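Local coordinates for nucleoprotein (Rift valley fever virus, PDB 3OV9) that encapsidates the viral genomic RNA, protecting it from nucleases, and assembles into ring-shaped oligomers to form the nucleocapsid that serves as template for transcription and replication, at residues N66-M71 with L92-P97; K56-A61 with R106-L111; M152-L157 with I209-R214. One frame throughout, in Å; residues are numbered along the deposited sequence.

Interaction 1: N66-M71 with L92-P97; sequences NKPRRM and LKEGNP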
loop_
_atom_site.group_PDB
_atom_site.type_symbol
_atom_site.label_atom_id
_atom_site.label_comp_id
_atom_site.label_asym_id
_atom_site.label_seq_id
_atom_site.Cartn_x
_atom_site.Cartn_y
_atom_site.Cartn_z
ATOM N N ASN A 66 14.601 3.893 -26.648
ATOM C CA ASN A 66 15.406 5.051 -26.266
ATOM C C ASN A 66 16.382 4.774 -25.118
ATOM O O ASN A 66 16.902 5.707 -24.499
ATOM C CB ASN A 66 14.479 6.224 -25.913
ATOM C CG ASN A 66 15.179 7.576 -25.977
ATOM O OD1 ASN A 66 16.046 7.804 -26.818
ATOM N ND2 ASN A 66 14.791 8.483 -25.084
ATOM N N LYS A 67 16.639 3.495 -24.845
ATOM C CA LYS A 67 17.554 3.104 -23.771
ATOM C C LYS A 67 18.723 2.260 -24.296
ATOM O O LYS A 67 18.669 1.028 -24.252
ATOM C CB LYS A 67 16.803 2.366 -22.653
ATOM C CG LYS A 67 15.749 3.204 -21.948
ATOM C CD LYS A 67 15.161 2.457 -20.763
ATOM C CE LYS A 67 14.232 3.340 -19.942
ATOM N NZ LYS A 67 12.906 3.533 -20.592
ATOM N N PRO A 68 19.789 2.925 -24.789
ATOM C CA PRO A 68 20.912 2.239 -25.439
ATOM C C PRO A 68 21.633 1.205 -24.565
ATOM O O PRO A 68 22.060 0.170 -25.077
ATOM C CB PRO A 68 21.858 3.386 -25.803
ATOM C CG PRO A 68 20.980 4.576 -25.902
ATOM C CD PRO A 68 19.964 4.389 -24.825
ATOM N N ARG A 69 21.764 1.478 -23.269
ATOM C CA ARG A 69 22.417 0.531 -22.362
ATOM C C ARG A 69 21.559 -0.708 -22.117
ATOM O O ARG A 69 22.087 -1.823 -22.010
ATOM C CB ARG A 69 22.808 1.204 -21.040
ATOM C CG ARG A 69 24.033 2.112 -21.133
ATOM C CD ARG A 69 25.321 1.332 -21.401
ATOM N NE ARG A 69 26.433 2.226 -21.722
ATOM C CZ ARG A 69 27.616 1.833 -22.185
ATOM N NH1 ARG A 69 27.871 0.547 -22.390
ATOM N NH2 ARG A 69 28.551 2.735 -22.447
ATOM N N ARG A 70 20.243 -0.510 -22.046
ATOM C CA ARG A 70 19.287 -1.596 -21.823
ATOM C C ARG A 70 19.187 -2.529 -23.033
ATOM O O ARG A 70 19.209 -3.751 -22.880
ATOM C CB ARG A 70 17.902 -1.040 -21.459
ATOM C CG ARG A 70 16.847 -2.113 -21.175
ATOM C CD ARG A 70 15.436 -1.541 -21.168
ATOM N NE ARG A 70 14.986 -1.165 -19.829
ATOM C CZ ARG A 70 13.809 -0.602 -19.558
ATOM N NH1 ARG A 70 12.950 -0.332 -20.535
ATOM N NH2 ARG A 70 13.492 -0.300 -18.306
ATOM N N MET A 71 19.084 -1.951 -24.230
ATOM C CA MET A 71 18.944 -2.741 -25.459
ATOM C C MET A 71 20.173 -3.613 -25.738
ATOM O O MET A 71 20.051 -4.697 -26.311
ATOM C CB MET A 71 18.606 -1.851 -26.670
ATOM C CG MET A 71 19.706 -0.881 -27.097
ATOM S SD MET A 71 19.233 0.206 -28.466
ATOM C CE MET A 71 17.946 1.189 -27.700
ATOM N N LEU A 92 25.632 9.331 -26.004
ATOM C CA LEU A 92 24.193 9.087 -25.915
ATOM C C LEU A 92 23.699 8.858 -24.492
ATOM O O LEU A 92 24.346 8.171 -23.694
ATOM C CB LEU A 92 23.789 7.907 -26.811
ATOM C CG LEU A 92 23.989 8.041 -28.325
ATOM C CD1 LEU A 92 23.729 6.706 -29.013
ATOM C CD2 LEU A 92 23.102 9.132 -28.918
ATOM N N LYS A 93 22.548 9.451 -24.188
ATOM C CA LYS A 93 21.893 9.295 -22.894
ATOM C C LYS A 93 20.486 8.722 -23.074
ATOM O O LYS A 93 20.016 8.552 -24.206
ATOM C CB LYS A 93 21.822 10.641 -22.158
ATOM C CG LYS A 93 23.165 11.341 -21.936
ATOM C CD LYS A 93 24.040 10.607 -20.920
ATOM C CE LYS A 93 25.287 11.410 -20.564
ATOM N NZ LYS A 93 26.197 11.621 -21.728
ATOM N N GLU A 94 19.832 8.419 -21.952
ATOM C CA GLU A 94 18.454 7.926 -21.945
ATOM C C GLU A 94 17.491 9.023 -21.495
ATOM O O GLU A 94 17.914 10.030 -20.919
ATOM C CB GLU A 94 18.328 6.707 -21.024
ATOM C CG GLU A 94 19.146 5.510 -21.473
ATOM C CD GLU A 94 19.117 4.360 -20.486
ATOM O OE1 GLU A 94 18.463 4.493 -19.431
ATOM O OE2 GLU A 94 19.754 3.322 -20.768
ATOM N N GLY A 95 16.200 8.822 -21.759
ATOM C CA GLY A 95 15.143 9.724 -21.295
ATOM C C GLY A 95 15.205 11.147 -21.816
ATOM O O GLY A 95 15.349 11.368 -23.021
ATOM N N ASN A 96 15.087 12.104 -20.894
ATOM C CA ASN A 96 15.093 13.527 -21.232
ATOM C C ASN A 96 16.204 14.300 -20.506
ATOM O O ASN A 96 15.974 14.884 -19.437
ATOM C CB ASN A 96 13.720 14.148 -20.943
ATOM C CG ASN A 96 13.676 15.634 -21.248
ATOM O OD1 ASN A 96 13.568 16.042 -22.404
ATOM N ND2 ASN A 96 13.756 16.452 -20.203
ATOM N N PRO A 97 17.425 14.308 -21.079
ATOM C CA PRO A 97 18.498 15.077 -20.454
ATOM C C PRO A 97 18.494 16.543 -20.898
ATOM O O PRO A 97 17.509 17.013 -21.479
ATOM C CB PRO A 97 19.758 14.367 -20.948
ATOM C CG PRO A 97 19.381 13.838 -22.283
ATOM C CD PRO A 97 17.914 13.523 -22.230
HETATM O O HOH W 1 18.902 7.290 -26.289
HETATM O O HOH W 2 14.847 11.768 -25.619
HETATM O O HOH W 3 13.951 6.407 -22.071
HETATM O O HOH W 4 22.019 4.392 -22.182
#
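Lys67 and Glu94 mark the nearest approach of the two backbones, their CA atoms 5.2 Å apart, where the N-cap of the short helix 68-71 meets the loop between helices 77-90 and 104-110. The carbonyl of Asn66 also abuts the loop backbone, its O atom 3.7 Å from Glu94 CA. Glu94 makes the largest single side-chain contribution, described here in one of its two modelled conformers. CG stands beside its own backbone N (chi1 -63°), and the extended chain slides past Pro68 in the opposite direction, with Glu94 CG 3.6 Å from Pro68 CD. It then crosses Lys67 at about a right angle, so that Glu94 OE2 touches Lys67 CB at 3.6 Å. The charged tips do not meet: Lys67 NZ remains 5.8 Å from Glu94 OE1. Lys67 CD instead lies over the centre of the Arg70 guanidinium.

A loop packs against a helix N-terminus here, and the polar links run through water, since no direct hydrogen bond spans the segments. One water accepts from Arg69 N in the first helical turn and donates to Glu94 OE2 at 2.9 Å; the negative charge of this carboxylate probably gains from lying near the N-terminal end of the helix. A second lies between Asn66 OD1 and Lys93 O, 2.7 Å from the latter, while a third donates to Gly95 O and binds Asn66 ND2 only weakly. Asn66 OD1 also accepts from Ser105 N, tying the segment to helix 104-110. Lys67 and Ser105 are, by similarity, RNA-binding residues, and residues 66-71 belong to the region essential for oligomerization.

Interaction 2: K56-A61 with R106-L111; sequences KMIVLA and RVAAAL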
loop_
_atom_site.group_PDB
_atom_site.type_symbol
_atom_site.label_atom_id
_atom_site.label_comp_id
_atom_site.label_asym_id
_atom_site.label_seq_id
_atom_site.Cartn_x
_atom_site.Cartn_y
_atom_site.Cartn_z
ATOM N N LYS A 56 21.330 4.950 -38.690
ATOM C CA LYS A 56 21.437 3.794 -37.791
ATOM C C LYS A 56 20.720 4.063 -36.476
ATOM O O LYS A 56 19.970 3.219 -35.988
ATOM C CB LYS A 56 22.900 3.457 -37.489
ATOM C CG LYS A 56 23.672 2.859 -38.639
ATOM C CD LYS A 56 24.984 2.271 -38.152
ATOM C CE LYS A 56 25.919 1.969 -39.305
ATOM N NZ LYS A 56 27.228 1.452 -38.818
ATOM N N MET A 57 20.956 5.248 -35.913
ATOM C CA MET A 57 20.359 5.632 -34.640
ATOM C C MET A 57 18.836 5.762 -34.718
ATOM O O MET A 57 18.138 5.476 -33.745
ATOM C CB MET A 57 21.007 6.914 -34.095
ATOM C CG MET A 57 22.397 6.676 -33.504
ATOM S SD MET A 57 23.165 8.120 -32.732
ATOM C CE MET A 57 23.802 8.970 -34.170
ATOM N N ILE A 58 18.328 6.181 -35.876
ATOM C CA ILE A 58 16.882 6.262 -36.094
ATOM C C ILE A 58 16.260 4.859 -36.161
ATOM O O ILE A 58 15.233 4.604 -35.526
ATOM C CB ILE A 58 16.526 7.124 -37.338
ATOM C CG1 ILE A 58 16.890 8.593 -37.074
ATOM C CG2 ILE A 58 15.035 7.003 -37.685
ATOM C CD1 ILE A 58 16.908 9.479 -38.310
ATOM N N VAL A 59 16.896 3.957 -36.905
ATOM C CA VAL A 59 16.457 2.552 -36.956
ATOM C C VAL A 59 16.472 1.946 -35.551
ATOM O O VAL A 59 15.527 1.258 -35.146
ATOM C CB VAL A 59 17.318 1.715 -37.941
ATOM C CG1 VAL A 59 16.965 0.223 -37.866
ATOM C CG2 VAL A 59 17.141 2.221 -39.360
ATOM N N LEU A 60 17.537 2.241 -34.809
ATOM C CA LEU A 60 17.685 1.828 -33.419
ATOM C C LEU A 60 16.552 2.361 -32.534
ATOM O O LEU A 60 15.949 1.609 -31.768
ATOM C CB LEU A 60 19.048 2.298 -32.901
ATOM C CG LEU A 60 19.787 1.565 -31.786
ATOM C CD1 LEU A 60 19.861 0.063 -32.032
ATOM C CD2 LEU A 60 21.183 2.152 -31.633
ATOM N N ALA A 61 16.263 3.657 -32.654
ATOM C CA ALA A 61 15.190 4.294 -31.892
ATOM C C ALA A 61 13.824 3.670 -32.166
ATOM O O ALA A 61 13.037 3.449 -31.248
ATOM C CB ALA A 61 15.150 5.794 -32.187
ATOM N N ARG A 106 15.707 11.862 -29.871
ATOM C CA ARG A 106 15.970 13.227 -30.338
ATOM C C ARG A 106 16.527 13.256 -31.762
ATOM O O ARG A 106 16.207 14.155 -32.539
ATOM C CB ARG A 106 16.899 13.961 -29.370
ATOM C CG ARG A 106 16.192 14.388 -28.094
ATOM C CD ARG A 106 17.137 15.011 -27.085
ATOM N NE ARG A 106 16.431 15.341 -25.847
ATOM C CZ ARG A 106 16.979 15.960 -24.805
ATOM N NH1 ARG A 106 18.256 16.328 -24.829
ATOM N NH2 ARG A 106 16.243 16.211 -23.732
ATOM N N VAL A 107 17.357 12.271 -32.100
ATOM C CA VAL A 107 17.860 12.141 -33.469
ATOM C C VAL A 107 16.696 11.917 -34.447
ATOM O O VAL A 107 16.598 12.601 -35.470
ATOM C CB VAL A 107 18.931 11.025 -33.594
ATOM C CG1 VAL A 107 19.353 10.836 -35.054
ATOM C CG2 VAL A 107 20.150 11.362 -32.732
ATOM N N ALA A 108 15.811 10.980 -34.112
ATOM C CA ALA A 108 14.626 10.699 -34.924
ATOM C C ALA A 108 13.723 11.925 -35.076
ATOM O O ALA A 108 13.190 12.181 -36.158
ATOM C CB ALA A 108 13.839 9.525 -34.337
ATOM N N ALA A 109 13.571 12.684 -33.993
ATOM C CA ALA A 109 12.694 13.853 -33.984
ATOM C C ALA A 109 13.264 15.020 -34.785
ATOM O O ALA A 109 12.533 15.693 -35.525
ATOM C CB ALA A 109 12.401 14.280 -32.557
ATOM N N ALA A 110 14.563 15.257 -34.639
ATOM C CA ALA A 110 15.221 16.356 -35.338
ATOM C C ALA A 110 15.295 16.093 -36.833
ATOM O O ALA A 110 15.361 17.035 -37.616
ATOM C CB ALA A 110 16.603 16.596 -34.777
ATOM N N LEU A 111 15.282 14.812 -37.213
ATOM C CA LEU A 111 15.368 14.395 -38.614
ATOM C C LEU A 111 14.089 13.675 -39.091
ATOM O O LEU A 111 14.142 12.697 -39.852
ATOM C CB LEU A 111 16.634 13.549 -38.831
ATOM C CG LEU A 111 17.969 14.230 -38.482
ATOM C CD1 LEU A 111 19.090 13.214 -38.295
ATOM C CD2 LEU A 111 18.360 15.278 -39.521
#
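Ile58 projects from helix 50-63 onto three residues of the other segment, Val107, Ala108 and Leu111. Its CG1 is anti to its own carbonyl carbon (chi1 -68°), which brings that methylene over the backbone of helix 104-110, with Ile58 CG1 only 3.8 Å from Ala108 CA. Ile58 CG1 also meets one branch of Val107, 3.9 Å from Val107 CG1, and the two side chains cross obliquely. Val107 offers this branch because its CG1 is anti to the backbone N (chi1 175°). Further out, Ile58 runs at about a right angle to Leu111, its terminal CD1 lying 4.1 Å from Leu111 CB. Met57 adds a looser touch, its CB 4.4 Å from Val107 CG1.

The small side chain of Ala108 lets Ile58 come up to the helix backbone: their CA atoms are 5.1 Å apart, and the axes of the short segments approach to 8.7 Å. They cross at -111°, the steep crossing expected of an orthogonal bundle. Leu42 of helix 35-46 packs on both Met57 and Val107, extending the apolar cluster. Val59 and Leu60 pack on Trp24 and Phe28 of a neighbouring subunit, and Arg106, which by similarity binds RNA, directs its guanidinium to loop acceptors that include the carbonyls of Ser98 and Glu101.

Every residue that touches across the interface is buried and apolar, and no hydrogen bond spans it. The contact therefore rests on the fit of branched and small side chains, dispersion and the exclusion of water, with no directional polar bond to fix the helix angle.

Interaction 3: M152-L157 with I209-R214; sequences MVDPSL and ISHEKR. With NA (sodium ion), chain E.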
loop_
_atom_site.group_PDB
_atom_site.type_symbol
_atom_site.label_atom_id
_atom_site.label_comp_id
_atom_site.label_asym_id
_atom_site.label_seq_id
_atom_site.Cartn_x
_atom_site.Cartn_y
_atom_site.Cartn_z
ATOM N N MET A 152 6.328 17.412 -38.587
ATOM C CA MET A 152 6.025 17.525 -40.015
ATOM C C MET A 152 4.686 18.210 -40.262
ATOM O O MET A 152 4.301 18.452 -41.413
ATOM C CB MET A 152 6.026 16.140 -40.677
ATOM C CG MET A 152 7.380 15.455 -40.737
ATOM S SD MET A 152 8.475 16.132 -41.994
ATOM C CE MET A 152 9.416 17.321 -41.033
ATOM N N VAL A 153 3.980 18.526 -39.180
ATOM C CA VAL A 153 2.638 19.092 -39.272
ATOM C C VAL A 153 2.721 20.609 -39.447
ATOM O O VAL A 153 3.431 21.287 -38.705
ATOM C CB VAL A 153 1.774 18.718 -38.034
ATOM C CG1 VAL A 153 0.371 19.282 -38.162
ATOM C CG2 VAL A 153 1.709 17.205 -37.861
ATOM N N ASP A 154 2.008 21.113 -40.451
ATOM C CA ASP A 154 1.909 22.547 -40.730
ATOM C C ASP A 154 0.733 23.147 -39.954
ATOM O O ASP A 154 -0.424 22.893 -40.296
ATOM C CB ASP A 154 1.735 22.762 -42.241
ATOM C CG ASP A 154 1.541 24.228 -42.623
ATOM O OD1 ASP A 154 1.643 25.114 -41.748
ATOM O OD2 ASP A 154 1.282 24.490 -43.816
ATOM N N PRO A 155 1.021 23.959 -38.914
ATOM C CA PRO A 155 -0.037 24.526 -38.066
ATOM C C PRO A 155 -0.872 25.610 -38.754
ATOM O O PRO A 155 -1.853 26.086 -38.175
ATOM C CB PRO A 155 0.740 25.120 -36.886
ATOM C CG PRO A 155 2.070 25.456 -37.449
ATOM C CD PRO A 155 2.362 24.389 -38.472
ATOM N N SER A 156 -0.483 25.991 -39.969
ATOM C CA SER A 156 -1.223 26.986 -40.748
ATOM C C SER A 156 -2.279 26.359 -41.669
ATOM O O SER A 156 -2.995 27.074 -42.374
ATOM C CB SER A 156 -0.264 27.879 -41.548
ATOM O OG SER A 156 0.245 27.215 -42.689
ATOM N N LEU A 157 -2.369 25.029 -41.661
ATOM C CA LEU A 157 -3.444 24.321 -42.360
ATOM C C LEU A 157 -4.815 24.768 -41.845
ATOM O O LEU A 157 -4.945 25.104 -40.663
ATOM C CB LEU A 157 -3.296 22.805 -42.181
ATOM C CG LEU A 157 -2.297 22.068 -43.080
ATOM C CD1 LEU A 157 -1.995 20.689 -42.512
ATOM C CD2 LEU A 157 -2.808 21.958 -44.509
ATOM N N ILE A 209 11.830 23.914 -39.299
ATOM C CA ILE A 209 11.221 23.586 -40.600
ATOM C C ILE A 209 9.999 24.480 -40.843
ATOM O O ILE A 209 9.020 24.431 -40.091
ATOM C CB ILE A 209 10.876 22.060 -40.783
ATOM C CG1 ILE A 209 12.079 21.152 -40.452
ATOM C CG2 ILE A 209 10.336 21.782 -42.187
ATOM C CD1 ILE A 209 13.311 21.329 -41.334
ATOM N N SER A 210 10.081 25.311 -41.882
ATOM C CA SER A 210 9.023 26.269 -42.221
ATOM C C SER A 210 7.663 25.601 -42.429
ATOM O O SER A 210 7.592 24.416 -42.773
ATOM C CB SER A 210 9.407 27.074 -43.467
ATOM O OG SER A 210 9.373 26.267 -44.631
ATOM N N HIS A 211 6.592 26.365 -42.216
ATOM C CA HIS A 211 5.231 25.878 -42.451
ATOM C C HIS A 211 5.087 25.296 -43.855
ATOM O O HIS A 211 4.475 24.247 -44.043
ATOM C CB HIS A 211 4.200 26.993 -42.245
ATOM C CG HIS A 211 4.112 27.488 -40.835
ATOM N ND1 HIS A 211 3.458 28.654 -40.497
ATOM C CD2 HIS A 211 4.604 26.986 -39.678
ATOM C CE1 HIS A 211 3.542 28.842 -39.192
ATOM N NE2 HIS A 211 4.236 27.845 -38.671
ATOM N N GLU A 212 5.680 25.985 -44.827
ATOM C CA GLU A 212 5.606 25.593 -46.229
ATOM C C GLU A 212 6.344 24.282 -46.518
ATOM O O GLU A 212 5.827 23.433 -47.248
ATOM C CB GLU A 212 6.132 26.720 -47.127
ATOM C CG GLU A 212 5.247 27.975 -47.147
ATOM C CD GLU A 212 5.540 28.970 -46.017
ATOM O OE1 GLU A 212 4.857 30.017 -45.974
ATOM O OE2 GLU A 212 6.442 28.724 -45.185
ATOM N N LYS A 213 7.537 24.119 -45.948
ATOM C CA LYS A 213 8.301 22.877 -46.110
ATOM C C LYS A 213 7.619 21.707 -45.395
ATOM O O LYS A 213 7.647 20.576 -45.888
ATOM C CB LYS A 213 9.745 23.031 -45.618
ATOM C CG LYS A 213 10.665 23.831 -46.544
ATOM C CD LYS A 213 12.108 23.865 -46.022
ATOM C CE LYS A 213 12.280 24.812 -44.828
ATOM N NZ LYS A 213 13.697 24.894 -44.375
ATOM N N ARG A 214 7.011 21.985 -44.242
ATOM C CA ARG A 214 6.232 20.971 -43.521
ATOM C C ARG A 214 5.069 20.471 -44.375
ATOM O O ARG A 214 4.884 19.260 -44.528
ATOM C CB ARG A 214 5.720 21.510 -42.181
ATOM C CG ARG A 214 6.755 21.546 -41.072
ATOM C CD ARG A 214 6.254 22.385 -39.913
ATOM N NE ARG A 214 7.222 22.476 -38.826
ATOM C CZ ARG A 214 7.014 22.035 -37.587
ATOM N NH1 ARG A 214 5.862 21.463 -37.257
ATOM N NH2 ARG A 214 7.964 22.172 -36.672
HETATM NA NA NA E . 8.018 26.407 -38.320
HETATM O O HOH W 5 8.886 28.754 -38.578
#
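Arg214 reaches across to the carbonyl of Val153, NH1 donating to O over 2.8 Å with an N-H...O angle of 160°. The acceptor lies close to the guanidinium plane, at its edge. Alongside, His211 is met by the turn: the side chains of Pro155 and His211 cross at about a right angle, bringing Pro155 CG to 3.4 Å from His211 NE2, while Ser156 CB approaches ND1. Asp154 comes in beside them, its OD1 3.2 Å from His211 CB, with carboxylate and ring planes 27° apart. Asp154 CG is anti to the backbone N (chi1 177°), which carries it up to the His211 carbonyl.

The turn behind these contacts is a type I beta turn from Asp154 to Leu157 that begins with an Asx turn. Asp154 OD1 accepts from Ser156 N at 2.9 Å and from Ser156 OG at 2.7 Å, both donors reaching it from the same face of the carboxylate. Asp154 OD2 forms a salt bridge with Arg215, a charge that probably offsets the closeness of the His211 carbonyl oxygen.

Arg214 is itself held by carbonyls around it. Its chain runs extended from CG to NE, and NE donates to Ile209 O at 2.9 Å, NH1 also to Ala203 O, and NH2 to Phe208 O. Ile209 O has a second task: it ligates the sodium ion at 2.8 Å, together with Ser206 O and a water. Ser210, the next residue, is the N-cap of helix 211-220: its OG accepts from Lys213 N. Ile209 N in turn donates to Gln5 of a neighbouring subunit.

How the interactions relate
Along the chain, interaction 1 is nested within the loop closed by interaction 2, and interaction 3 follows both. The first two lie on the same side of the chain's centre, about 12 Å between their centres, and touch directly: Asn96 OD1 and Pro97 O probably bind Arg106 NH2, while Leu92 packs on Met57 and Met71 on Leu60. Helices 50-63 and 104-110 link them into a unit with probable RNA-binding residues. Interaction 3 has its centre about 29 Å from that of interaction 1 and 20 Å from that of interaction 2, though nearest atoms of the latter pair are about 6 Å apart without touching; both contact the same neighbouring subunit, sharing in the oligomer interface.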